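Local coordinates for L-ornithine N(5)-monooxygenase (Pseudomonas aeruginosa, PDB 3S5W), which catalyses the FAD- and NADPH-dependent hydroxylation of L-ornithine at N5, the first step toward the hydroxamate groups of the siderophore pyoverdin, at residues 74-78 with 210-215; 201-207 with 343-349; 228-234 with 252-258; 243-247 with 329-333. One frame throughout, in Å; residues are numbered along the deposited sequence.

Interaction 1: 74-78 with 210-215. With FAD (flavin-adenine dinucleotide), chain C.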
# COMPACT_ATOMS: atom_id res chain seq x y z
N GLY A 74 -9.79 -1.06 1.84
CA GLY A 74 -10.99 -1.37 2.61
C GLY A 74 -11.34 -2.84 2.59
O GLY A 74 -11.90 -3.36 3.55
N ASN A 75 -10.99 -3.52 1.49
CA ASN A 75 -11.29 -4.96 1.41
C ASN A 75 -10.32 -5.86 2.22
O ASN A 75 -10.48 -7.09 2.24
CB ASN A 75 -11.49 -5.43 -0.04
CG ASN A 75 -12.80 -4.89 -0.63
OD1 ASN A 75 -13.79 -4.75 0.09
ND2 ASN A 75 -12.81 -4.57 -1.92
N THR A 76 -9.38 -5.24 2.92
CA THR A 76 -8.47 -5.99 3.82
C THR A 76 -8.78 -5.74 5.29
O THR A 76 -8.07 -6.26 6.17
CB THR A 76 -6.99 -5.67 3.58
OG1 THR A 76 -6.68 -4.31 4.00
CG2 THR A 76 -6.59 -5.89 2.11
N LEU A 77 -9.83 -4.95 5.57
CA LEU A 77 -10.09 -4.50 6.95
C LEU A 77 -10.85 -5.56 7.74
O LEU A 77 -12.02 -5.38 8.13
CB LEU A 77 -10.79 -3.13 6.98
CG LEU A 77 -10.00 -1.97 6.35
CD1 LEU A 77 -10.85 -0.68 6.19
CD2 LEU A 77 -8.75 -1.69 7.21
N VAL A 78 -10.18 -6.69 7.97
CA VAL A 78 -10.79 -7.78 8.72
C VAL A 78 -10.72 -7.44 10.21
O VAL A 78 -9.98 -6.53 10.63
CB VAL A 78 -10.12 -9.17 8.44
CG1 VAL A 78 -10.23 -9.52 6.96
CG2 VAL A 78 -8.64 -9.16 8.84
N HIS A 210 -5.48 -11.03 -2.01
CA HIS A 210 -5.88 -10.64 -0.66
C HIS A 210 -6.46 -9.22 -0.63
O HIS A 210 -7.31 -8.93 0.22
CB HIS A 210 -4.70 -10.76 0.31
CG HIS A 210 -5.01 -10.28 1.70
ND1 HIS A 210 -4.61 -9.05 2.17
CD2 HIS A 210 -5.69 -10.88 2.71
CE1 HIS A 210 -5.02 -8.91 3.42
NE2 HIS A 210 -5.68 -9.99 3.77
N SER A 211 -5.99 -8.33 -1.51
CA SER A 211 -6.51 -6.95 -1.61
C SER A 211 -8.03 -6.91 -1.85
O SER A 211 -8.65 -5.88 -1.58
CB SER A 211 -5.77 -6.15 -2.71
OG SER A 211 -6.00 -6.79 -3.98
N GLN A 212 -8.62 -8.00 -2.34
CA GLN A 212 -10.08 -8.10 -2.54
C GLN A 212 -10.78 -9.06 -1.57
O GLN A 212 -11.91 -9.50 -1.81
CB GLN A 212 -10.37 -8.48 -4.01
CG GLN A 212 -10.04 -7.32 -4.95
CD GLN A 212 -11.00 -6.14 -4.78
OE1 GLN A 212 -10.65 -5.13 -4.19
NE2 GLN A 212 -12.24 -6.30 -5.28
N TYR A 213 -10.13 -9.35 -0.45
CA TYR A 213 -10.58 -10.44 0.44
C TYR A 213 -12.07 -10.31 0.84
O TYR A 213 -12.86 -11.24 0.67
CB TYR A 213 -9.67 -10.48 1.69
CG TYR A 213 -10.07 -11.48 2.72
CD1 TYR A 213 -10.94 -11.12 3.77
CD2 TYR A 213 -9.58 -12.80 2.67
CE1 TYR A 213 -11.33 -12.06 4.75
CE2 TYR A 213 -9.96 -13.74 3.66
CZ TYR A 213 -10.82 -13.36 4.70
OH TYR A 213 -11.21 -14.26 5.65
N LEU A 214 -12.43 -9.15 1.39
CA LEU A 214 -13.78 -8.98 1.97
C LEU A 214 -14.88 -9.03 0.90
O LEU A 214 -15.99 -9.51 1.16
CB LEU A 214 -13.85 -7.69 2.79
CG LEU A 214 -13.32 -7.80 4.23
CD1 LEU A 214 -13.33 -6.43 4.92
CD2 LEU A 214 -14.06 -8.84 5.07
N GLU A 215 -14.53 -8.60 -0.30
CA GLU A 215 -15.46 -8.63 -1.45
C GLU A 215 -15.84 -10.06 -1.86
O GLU A 215 -16.99 -10.33 -2.19
CB GLU A 215 -14.85 -7.86 -2.63
CG GLU A 215 -15.74 -7.82 -3.88
CD GLU A 215 -16.84 -6.76 -3.77
OE1 GLU A 215 -17.30 -6.45 -2.63
OE2 GLU A 215 -17.24 -6.21 -4.83
PA FAD C . -2.49 4.11 -1.30
O1A FAD C . -2.40 2.78 -1.93
O2A FAD C . -2.96 4.12 0.17
O5B FAD C . -3.51 5.06 -2.14
C5B FAD C . -3.43 5.07 -3.55
C4B FAD C . -4.75 5.69 -4.00
O4B FAD C . -4.68 5.85 -5.39
C3B FAD C . -5.91 4.73 -3.73
O3B FAD C . -6.87 5.37 -2.90
C2B FAD C . -6.47 4.40 -5.12
O2B FAD C . -7.89 4.42 -5.15
C1B FAD C . -5.95 5.54 -5.94
N9A FAD C . -5.68 5.24 -7.34
C8A FAD C . -4.91 4.21 -7.87
N7A FAD C . -4.87 4.38 -9.22
C5A FAD C . -5.58 5.50 -9.53
C6A FAD C . -5.86 6.12 -10.75
N6A FAD C . -5.21 5.76 -11.87
N1A FAD C . -6.64 7.27 -10.73
C2A FAD C . -7.13 7.82 -9.56
N3A FAD C . -6.85 7.20 -8.35
C4A FAD C . -6.08 6.06 -8.35
N1 FAD C . 1.86 0.99 6.00
C2 FAD C . 2.17 1.30 7.32
O2 FAD C . 3.01 2.15 7.57
N3 FAD C . 1.55 0.65 8.36
C4 FAD C . 0.58 -0.30 8.13
O4 FAD C . 0.01 -0.83 9.10
C4X FAD C . 0.27 -0.63 6.80
N5 FAD C . -0.68 -1.61 6.54
C5X FAD C . -0.98 -1.94 5.22
C6 FAD C . -1.95 -2.93 4.97
C7 FAD C . -2.27 -3.28 3.67
C7M FAD C . -3.31 -4.36 3.47
C8 FAD C . -1.61 -2.67 2.61
C8M FAD C . -1.91 -3.00 1.18
C9 FAD C . -0.65 -1.68 2.85
C9A FAD C . -0.34 -1.29 4.16
N10 FAD C . 0.63 -0.31 4.42
C10 FAD C . 0.93 0.00 5.74
C1' FAD C . 1.39 0.37 3.33
C2' FAD C . 0.57 1.39 2.51
O2' FAD C . 1.22 1.41 1.24
C3' FAD C . 0.66 2.76 3.17
O3' FAD C . 0.18 2.74 4.53
C4' FAD C . -0.18 3.82 2.41
O4' FAD C . -1.48 3.30 2.17
C5' FAD C . 0.47 4.35 1.11
O5' FAD C . -0.23 5.53 0.75
P FAD C . -0.38 6.03 -0.79
O1P FAD C . -1.32 7.21 -0.72
O2P FAD C . 1.01 6.26 -1.31
O3P FAD C . -1.06 4.79 -1.52
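N75 and L214 bring their backbones together, CA to CA 4.8 Å, where the 3-10 turn 74-76 lies against the first turn of helix 213-217, and the L214 N to N75 O hydrogen bond (3.0 Å, 156° at the hydrogen) joins them. CB of Y213 packs against the same oxygen. The N75 side chain extends the grip: ND2 donates to Q212 OE1 at 3.2 Å. The bond is straight at the hydrogen and lies in the amide plane of N75, yet the donor sits above the carbonyl plane of Q212, the two amides turned 75° apart. OD1 of N75 is taken by R71, an FAD-binding residue, so both ends are fixed. T76 CG2 lies 3.6 Å from H210 CE1, and V78 CG1 lies 3.5 Å from Y213 CE1; both pairs cross near a right angle. With chi1 at 69°, T76 directs OG1 between its backbone N and carbonyl carbon, 3.4 Å from FAD C7M, and H73 and R126 hydrogen-bond this hydroxyl. T76 thus belongs to the FAD pocket beside the flavin's dimethylbenzene end, with H210 behind it and helix 213-217 against the rest of the turn.

Interaction 2: 201-207 with 343-349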
# COMPACT_ATOMS: atom_id res chain seq x y z
N LEU A 201 -5.79 -17.91 -14.64
CA LEU A 201 -7.04 -18.03 -13.90
C LEU A 201 -7.66 -16.67 -13.61
O LEU A 201 -8.66 -16.60 -12.87
CB LEU A 201 -6.84 -18.85 -12.60
CG LEU A 201 -6.78 -20.38 -12.74
CD1 LEU A 201 -6.07 -21.06 -11.57
CD2 LEU A 201 -8.18 -20.93 -12.88
N LYS A 202 -7.09 -15.60 -14.19
CA LYS A 202 -7.68 -14.27 -14.10
C LYS A 202 -9.13 -14.38 -14.57
O LYS A 202 -9.41 -15.00 -15.60
CB LYS A 202 -6.91 -13.24 -14.96
CG LYS A 202 -7.54 -11.82 -14.99
CD LYS A 202 -6.72 -10.80 -15.81
CE LYS A 202 -6.64 -11.18 -17.29
NZ LYS A 202 -5.56 -10.43 -18.01
N GLY A 203 -10.05 -13.83 -13.80
CA GLY A 203 -11.45 -13.89 -14.22
C GLY A 203 -12.22 -15.02 -13.61
O GLY A 203 -13.45 -15.02 -13.66
N ASP A 204 -11.51 -16.00 -13.04
CA ASP A 204 -12.17 -17.04 -12.26
C ASP A 204 -12.33 -16.50 -10.83
O ASP A 204 -11.34 -16.25 -10.13
CB ASP A 204 -11.34 -18.34 -12.27
CG ASP A 204 -12.12 -19.55 -11.77
OD1 ASP A 204 -12.80 -19.47 -10.71
OD2 ASP A 204 -12.04 -20.61 -12.42
N GLY A 205 -13.59 -16.32 -10.43
CA GLY A 205 -13.94 -15.72 -9.13
C GLY A 205 -13.45 -16.49 -7.89
O GLY A 205 -13.41 -15.94 -6.78
N ARG A 206 -13.12 -17.77 -8.09
CA ARG A 206 -12.56 -18.64 -7.03
C ARG A 206 -11.10 -18.32 -6.63
O ARG A 206 -10.61 -18.82 -5.62
CB ARG A 206 -12.68 -20.11 -7.46
CG ARG A 206 -14.15 -20.52 -7.60
CD ARG A 206 -14.31 -21.89 -8.21
NE ARG A 206 -13.78 -21.97 -9.57
CZ ARG A 206 -13.86 -23.07 -10.32
NH1 ARG A 206 -14.48 -24.15 -9.83
NH2 ARG A 206 -13.34 -23.10 -11.54
N VAL A 207 -10.42 -17.54 -7.46
CA VAL A 207 -9.04 -17.13 -7.21
C VAL A 207 -9.01 -15.62 -7.10
O VAL A 207 -9.48 -14.92 -7.99
CB VAL A 207 -8.09 -17.60 -8.36
CG1 VAL A 207 -6.63 -17.18 -8.08
CG2 VAL A 207 -8.16 -19.12 -8.50
N THR A 343 -5.26 -25.31 -11.96
CA THR A 343 -6.21 -25.60 -13.03
C THR A 343 -7.64 -25.43 -12.51
O THR A 343 -7.97 -25.95 -11.45
CB THR A 343 -6.03 -27.08 -13.56
OG1 THR A 343 -4.64 -27.32 -13.84
CG2 THR A 343 -6.88 -27.31 -14.83
N ALA A 344 -8.47 -24.72 -13.27
CA ALA A 344 -9.92 -24.67 -13.02
C ALA A 344 -10.57 -26.00 -13.39
O ALA A 344 -10.35 -26.51 -14.49
CB ALA A 344 -10.57 -23.53 -13.82
N THR A 345 -11.34 -26.57 -12.46
CA THR A 345 -12.19 -27.74 -12.73
C THR A 345 -13.61 -27.46 -12.23
O THR A 345 -13.85 -26.52 -11.44
CB THR A 345 -11.66 -29.07 -12.08
OG1 THR A 345 -11.84 -29.04 -10.65
CG2 THR A 345 -10.17 -29.35 -12.39
N ALA A 346 -14.56 -28.29 -12.66
CA ALA A 346 -15.94 -28.22 -12.15
C ALA A 346 -15.98 -28.32 -10.61
O ALA A 346 -16.82 -27.68 -9.98
CB ALA A 346 -16.84 -29.33 -12.81
N GLN A 347 -15.07 -29.11 -10.03
CA GLN A 347 -15.00 -29.36 -8.57
C GLN A 347 -14.24 -28.31 -7.74
O GLN A 347 -14.29 -28.34 -6.51
CB GLN A 347 -14.38 -30.74 -8.26
CG GLN A 347 -15.23 -31.97 -8.66
CD GLN A 347 -15.05 -32.36 -10.12
OE1 GLN A 347 -16.03 -32.50 -10.86
NE2 GLN A 347 -13.79 -32.54 -10.55
N GLY A 348 -13.52 -27.40 -8.40
CA GLY A 348 -12.75 -26.37 -7.70
C GLY A 348 -11.45 -26.04 -8.41
O GLY A 348 -11.31 -26.31 -9.62
N ILE A 349 -10.53 -25.39 -7.70
CA ILE A 349 -9.23 -25.04 -8.25
C ILE A 349 -8.25 -26.14 -7.81
O ILE A 349 -8.01 -26.33 -6.60
CB ILE A 349 -8.74 -23.61 -7.82
CG1 ILE A 349 -9.80 -22.54 -8.17
CG2 ILE A 349 -7.36 -23.27 -8.42
CD1 ILE A 349 -10.19 -22.49 -9.67
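R206 carries the tight half of this contact, its guanidinium pressed against the hairpin while two edges are engaged at once. NH1 donates to T345 O at 2.9 Å, nearly along the C=O axis, and NH2 adds only a weak bond to the same oxygen. On the other edge NE and NH2 hold D204 side-on, one nitrogen to each carboxylate oxygen through its syn lone pair; the NE to D204 OD1 bond measures 2.9 Å and is almost straight at 170°. D204 OD1 also accepts from R206 N on its anti lone pair, an Asx turn, so the acid fixes both backbone and guanidinium of R206. I349 CD1 lies over one guanidinium face, 3.6 Å from R206 NE, and I349 CG1 meets V207 CG2 at 3.8 Å, the two side chains crossing at about a right angle. The buried L201 completes this apolar packing, its CD2 3.7 Å from A344 CB and its CD1 4.1 Å from I349 CG2.

The partner is a beta hairpin: strands 337-345 and 348-355 joined by a type I turn from T345 to G348, in which T345 O accepts from G348 N as well as from the arginine. The 201-207 loop, itself two consecutive beta turns, leads into strand 207-209 at one edge of the five-stranded parallel sheet.

The solvent side lies at A344 and the A346 end of the turn. A344 is exposed, although its CB touches D204 OD2 and R206 NH2.

Interaction 3: 228-234 with 252-258. With NAP (NADP nicotinamide-adenine-dinucleotide phosphate), chain F.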
# COMPACT_ATOMS: atom_id res chain seq x y z
N MET A 228 -15.89 -26.14 3.28
CA MET A 228 -15.14 -25.47 2.21
C MET A 228 -13.63 -25.63 2.46
O MET A 228 -13.18 -25.62 3.60
CB MET A 228 -15.46 -23.97 2.21
CG MET A 228 -16.56 -23.50 1.25
SD MET A 228 -16.28 -21.72 0.95
CE MET A 228 -17.20 -20.98 2.32
N LYS A 229 -12.86 -25.75 1.39
CA LYS A 229 -11.41 -25.78 1.52
C LYS A 229 -10.86 -24.56 0.81
O LYS A 229 -11.18 -24.30 -0.37
CB LYS A 229 -10.85 -27.07 0.87
CG LYS A 229 -11.23 -28.38 1.60
CD LYS A 229 -10.83 -29.65 0.81
CE LYS A 229 -9.33 -29.69 0.40
NZ LYS A 229 -8.33 -29.65 1.53
N ILE A 230 -10.06 -23.78 1.53
CA ILE A 230 -9.47 -22.59 0.93
C ILE A 230 -7.96 -22.63 1.06
O ILE A 230 -7.43 -22.88 2.16
CB ILE A 230 -10.05 -21.29 1.60
CG1 ILE A 230 -11.57 -21.25 1.35
CG2 ILE A 230 -9.29 -20.05 1.08
CD1 ILE A 230 -12.32 -20.00 1.86
N ALA A 231 -7.27 -22.36 -0.05
CA ALA A 231 -5.81 -22.22 -0.03
C ALA A 231 -5.42 -20.75 0.11
O ALA A 231 -5.98 -19.91 -0.55
CB ALA A 231 -5.16 -22.80 -1.33
N ILE A 232 -4.44 -20.47 0.96
CA ILE A 232 -3.85 -19.16 1.05
C ILE A 232 -2.42 -19.28 0.57
O ILE A 232 -1.63 -20.04 1.17
CB ILE A 232 -3.81 -18.64 2.51
CG1 ILE A 232 -5.24 -18.54 3.08
CG2 ILE A 232 -3.09 -17.27 2.55
CD1 ILE A 232 -5.29 -18.39 4.62
N ILE A 233 -2.08 -18.55 -0.49
CA ILE A 233 -0.68 -18.52 -0.99
C ILE A 233 0.11 -17.36 -0.37
O ILE A 233 -0.25 -16.20 -0.53
CB ILE A 233 -0.63 -18.41 -2.55
CG1 ILE A 233 -1.61 -19.42 -3.21
CG2 ILE A 233 0.84 -18.50 -3.08
CD1 ILE A 233 -1.51 -20.91 -2.75
N GLY A 234 1.22 -17.67 0.31
CA GLY A 234 2.10 -16.64 0.89
C GLY A 234 2.33 -16.89 2.38
O GLY A 234 1.66 -17.71 3.02
N SER A 252 -16.67 -23.36 9.00
CA SER A 252 -16.72 -24.47 8.06
C SER A 252 -15.58 -24.46 7.03
O SER A 252 -15.50 -25.37 6.22
CB SER A 252 -18.10 -24.60 7.40
OG SER A 252 -18.23 -23.66 6.35
N VAL A 253 -14.69 -23.47 7.10
CA VAL A 253 -13.55 -23.42 6.17
C VAL A 253 -12.36 -24.18 6.76
O VAL A 253 -11.98 -23.95 7.91
CB VAL A 253 -13.13 -21.97 5.85
CG1 VAL A 253 -11.78 -21.94 5.08
CG2 VAL A 253 -14.19 -21.28 5.02
N GLN A 254 -11.80 -25.08 5.95
CA GLN A 254 -10.49 -25.69 6.19
C GLN A 254 -9.45 -24.93 5.37
O GLN A 254 -9.51 -24.92 4.12
CB GLN A 254 -10.49 -27.15 5.73
CG GLN A 254 -11.38 -28.08 6.55
CD GLN A 254 -11.18 -29.51 6.07
OE1 GLN A 254 -11.86 -29.94 5.17
NE2 GLN A 254 -10.17 -30.20 6.62
N ALA A 255 -8.54 -24.24 6.06
CA ALA A 255 -7.55 -23.38 5.41
C ALA A 255 -6.15 -24.04 5.36
O ALA A 255 -5.71 -24.66 6.35
CB ALA A 255 -7.46 -22.00 6.11
N ASP A 256 -5.48 -23.93 4.21
CA ASP A 256 -4.09 -24.37 4.03
C ASP A 256 -3.24 -23.15 3.75
O ASP A 256 -3.47 -22.45 2.76
CB ASP A 256 -3.94 -25.33 2.84
CG ASP A 256 -4.60 -26.69 3.05
OD1 ASP A 256 -5.39 -26.88 4.01
OD2 ASP A 256 -4.29 -27.60 2.23
N MET A 257 -2.25 -22.88 4.59
CA MET A 257 -1.29 -21.83 4.26
C MET A 257 -0.23 -22.50 3.43
O MET A 257 0.45 -23.44 3.89
CB MET A 257 -0.63 -21.22 5.49
CG MET A 257 -1.59 -20.57 6.43
SD MET A 257 -0.76 -19.61 7.73
CE MET A 257 -0.09 -18.23 6.81
N ILE A 258 -0.08 -22.01 2.21
CA ILE A 258 0.87 -22.60 1.28
C ILE A 258 1.97 -21.58 1.03
O ILE A 258 1.77 -20.59 0.33
CB ILE A 258 0.19 -23.07 -0.04
CG1 ILE A 258 -0.95 -24.06 0.26
CG2 ILE A 258 1.26 -23.64 -1.04
CD1 ILE A 258 -1.80 -24.47 -0.94
PA NAP F . 4.92 -9.36 1.38
O1A NAP F . 5.59 -9.10 2.66
O2A NAP F . 5.64 -8.89 0.22
O5B NAP F . 4.53 -10.90 1.38
C5B NAP F . 4.41 -11.50 0.15
C4B NAP F . 4.27 -12.98 0.48
O4B NAP F . 3.90 -13.55 -0.74
C3B NAP F . 5.61 -13.58 0.91
O3B NAP F . 5.29 -14.65 1.78
C2B NAP F . 6.12 -14.11 -0.44
O2B NAP F . 6.91 -15.25 -0.28
C1B NAP F . 4.81 -14.54 -1.14
N9A NAP F . 5.01 -14.58 -2.60
C8A NAP F . 5.32 -13.51 -3.42
N7A NAP F . 5.44 -13.95 -4.69
C5A NAP F . 5.24 -15.28 -4.68
C6A NAP F . 5.28 -16.23 -5.70
N6A NAP F . 5.57 -15.88 -6.95
N1A NAP F . 5.04 -17.53 -5.38
C2A NAP F . 4.76 -17.94 -4.10
N3A NAP F . 4.72 -16.99 -3.09
C4A NAP F . 4.98 -15.69 -3.38
O3 NAP F . 3.41 -8.79 1.38
PN NAP F . 2.25 -8.64 2.53
O1N NAP F . 1.03 -8.16 1.79
O2N NAP F . 2.11 -9.86 3.38
O5D NAP F . 2.92 -7.41 3.32
C5D NAP F . 3.10 -7.20 4.70
C4D NAP F . 2.96 -5.68 4.75
O4D NAP F . 2.41 -5.14 5.92
C3D NAP F . 4.22 -4.84 4.58
O3D NAP F . 4.84 -5.06 3.33
C2D NAP F . 3.62 -3.45 4.80
O2D NAP F . 3.17 -2.75 3.64
C1D NAP F . 2.41 -3.74 5.70
P2B NAP F . 8.53 -15.25 -0.37
O1X NAP F . 8.82 -16.72 -0.60
O2X NAP F . 8.96 -14.71 0.98
O3X NAP F . 8.96 -14.33 -1.49
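Strands 228-233 and 253-258 are the two parallel strands of a beta-alpha-beta unit in the NADPH-binding, Rossmann-type sheet, with helix 237-249 as the crossover. M228 pairs with V253, and the register runs unbroken to I233 with I258, the axes 4.6 Å apart and inclined by 23°. Seven backbone hydrogen bonds run from M228 N to S252 O at one end to G234 N to I258 O (3.0 Å) at the other; the shortest is I258 N to I232 O at 2.7 Å.

On the face bearing M228, I230, I232, V253, A255 and M257, CD1 of I230 reaches V253 CG1 at 3.8 Å, and helix 237-249 covers this apolar side through L246, A239 and F243. On the mixed other face, shared with charged K229 and D256, I258 CD1 lies 3.8 Å from A231 CB. I233, whose two torsions of -47° and -51° fold CD1 back toward the neighbouring strand, sets that methyl 3.9 Å from I258 CB, the two chains side by side. D256 OD2 forms a salt bridge with R334 and a hydrogen bond with Y366, with K229 NZ 4.6 Å from it, beyond salt-bridge range.

G234 ends the ladder against the cofactor, its C atom 3.8 Å from O3B of NADP. Its N-H bond to I258 O is consistent with the ladder placing G234, first glycine of a likely GxGxxA fingerprint, beside the ribose.

Interaction 4: 243-247 with 329-333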
# COMPACT_ATOMS: atom_id res chain seq x y z
N PHE A 243 -5.41 -16.08 7.13
CA PHE A 243 -5.57 -17.32 7.86
C PHE A 243 -6.35 -17.17 9.16
O PHE A 243 -7.20 -17.99 9.47
CB PHE A 243 -4.22 -17.96 8.19
CG PHE A 243 -4.34 -19.25 8.94
CD1 PHE A 243 -4.66 -20.44 8.26
CD2 PHE A 243 -4.13 -19.29 10.33
CE1 PHE A 243 -4.78 -21.65 8.96
CE2 PHE A 243 -4.25 -20.49 11.05
CZ PHE A 243 -4.57 -21.69 10.35
N ILE A 244 -6.01 -16.17 9.96
CA ILE A 244 -6.63 -16.03 11.28
C ILE A 244 -8.12 -15.65 11.10
O ILE A 244 -9.01 -16.14 11.84
CB ILE A 244 -5.82 -14.99 12.12
CG1 ILE A 244 -4.59 -15.67 12.73
CG2 ILE A 244 -6.70 -14.31 13.18
CD1 ILE A 244 -4.89 -16.90 13.69
N ASP A 245 -8.39 -14.79 10.12
CA ASP A 245 -9.79 -14.49 9.84
C ASP A 245 -10.62 -15.73 9.45
O ASP A 245 -11.72 -15.94 9.96
CB ASP A 245 -9.95 -13.42 8.77
CG ASP A 245 -11.33 -12.80 8.81
OD1 ASP A 245 -11.68 -12.22 9.86
OD2 ASP A 245 -12.05 -12.88 7.81
N LEU A 246 -10.10 -16.56 8.53
CA LEU A 246 -10.79 -17.81 8.20
C LEU A 246 -10.97 -18.67 9.45
O LEU A 246 -12.09 -19.19 9.71
CB LEU A 246 -10.08 -18.60 7.09
CG LEU A 246 -10.07 -17.85 5.74
CD1 LEU A 246 -9.19 -18.58 4.73
CD2 LEU A 246 -11.49 -17.72 5.20
N ASN A 247 -9.90 -18.83 10.22
CA ASN A 247 -9.97 -19.68 11.41
C ASN A 247 -11.06 -19.20 12.39
O ASN A 247 -11.85 -20.02 12.92
CB ASN A 247 -8.64 -19.66 12.16
CG ASN A 247 -8.66 -20.53 13.43
OD1 ASN A 247 -8.71 -21.75 13.34
ND2 ASN A 247 -8.64 -19.90 14.60
N PRO A 329 -7.50 -32.27 12.27
CA PRO A 329 -6.66 -31.46 11.37
C PRO A 329 -7.48 -30.60 10.38
O PRO A 329 -7.46 -30.83 9.17
CB PRO A 329 -5.82 -32.51 10.63
CG PRO A 329 -6.74 -33.77 10.63
CD PRO A 329 -7.80 -33.60 11.69
N ARG A 330 -8.21 -29.63 10.92
CA ARG A 330 -8.99 -28.66 10.16
C ARG A 330 -8.09 -27.96 9.12
O ARG A 330 -8.36 -28.02 7.91
CB ARG A 330 -9.61 -27.66 11.13
CG ARG A 330 -10.46 -26.61 10.48
CD ARG A 330 -11.16 -25.68 11.46
NE ARG A 330 -11.62 -24.51 10.69
CZ ARG A 330 -11.83 -23.30 11.18
NH1 ARG A 330 -11.66 -23.06 12.47
NH2 ARG A 330 -12.21 -22.32 10.36
N HIS A 331 -7.01 -27.34 9.60
CA HIS A 331 -6.10 -26.56 8.77
C HIS A 331 -4.80 -27.28 8.52
O HIS A 331 -4.47 -28.19 9.27
CB HIS A 331 -5.78 -25.25 9.48
CG HIS A 331 -6.99 -24.43 9.75
ND1 HIS A 331 -7.31 -23.92 11.00
CD2 HIS A 331 -7.98 -24.04 8.93
CE1 HIS A 331 -8.44 -23.25 10.92
NE2 HIS A 331 -8.87 -23.30 9.68
N ALA A 332 -4.07 -26.85 7.50
CA ALA A 332 -2.75 -27.38 7.17
C ALA A 332 -1.75 -26.24 6.95
O ALA A 332 -2.04 -25.21 6.32
CB ALA A 332 -2.83 -28.30 5.93
N PHE A 333 -0.56 -26.44 7.50
CA PHE A 333 0.54 -25.50 7.35
C PHE A 333 1.52 -26.12 6.33
O PHE A 333 2.37 -26.93 6.69
CB PHE A 333 1.24 -25.26 8.69
CG PHE A 333 2.26 -24.17 8.65
CD1 PHE A 333 1.86 -22.83 8.54
CD2 PHE A 333 3.62 -24.47 8.72
CE1 PHE A 333 2.82 -21.80 8.48
CE2 PHE A 333 4.58 -23.46 8.66
CZ PHE A 333 4.17 -22.11 8.50
O HOH W 1 -9.37 -23.81 14.76
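R330 and N247 supply the polar part of the contact. R330 NH1 donates to N247 O at 3.1 Å with 159° at the hydrogen, meeting that oxygen on a lone pair and in the carbonyl plane. NH2 adds weaker bonds to the same oxygen and to L246 O, both at poor angles, so two helix carbonyls receive the guanidinium at its edge. The arginine reaches them through a chain extended from CG to NE. Its NE is bound to V253 O of the adjacent strand, which ties the group to the sheet as well as to the helix. A water donates to N247 OD1 at 2.6 Å and accepts a weak bond from R330 NH1, linking the amide and guanidinium, whose planes are only 18° apart.

The aromatic part is a T-shaped pair. The edge of F243 points at the face of H331, with centroids 4.8 Å apart and planes at 68°; CE1 of F243 lies 3.6 Å from H331 CG. CG of R330 covers the opposite imidazole face near its centre, so H331 is enclosed between an aromatic edge and an aliphatic chain. F243 also meets the ring of F320 and packs on A255 and M257.

At the imidazole edge, overly short approaches of ring carbons to N247 OD1 and to the A255 amide leave it doubtful which edge atoms are nitrogen; H331 N is held by Q323. Together these contacts fasten the crossover helix 237-249 of the Rossmann-type NADPH domain to the loop entering strand 332-334, an outermost strand of its parallel sheet.

In the fold
Interactions 3 and 4 form one block, their centres 6 Å apart: besides the arginine link between them, M257 N and A332 O lie 2.9 Å apart as a probable strand-to-strand bond, and F243 lies against the strands of interaction 3. Interaction 1 joins this block from the flavin side, Y213 OH lying 2.7 Å from D245 OD2, a probable hydrogen bond, while the side chain of H210 comes about 6 Å from NADP. Interaction 2, about 7 Å from interaction 3 at the nearest atoms, is the most peripheral; its 201-207 loop runs through strand 207-209 directly into interaction 1. Thus interactions 1 and 3 reach the cofactors themselves.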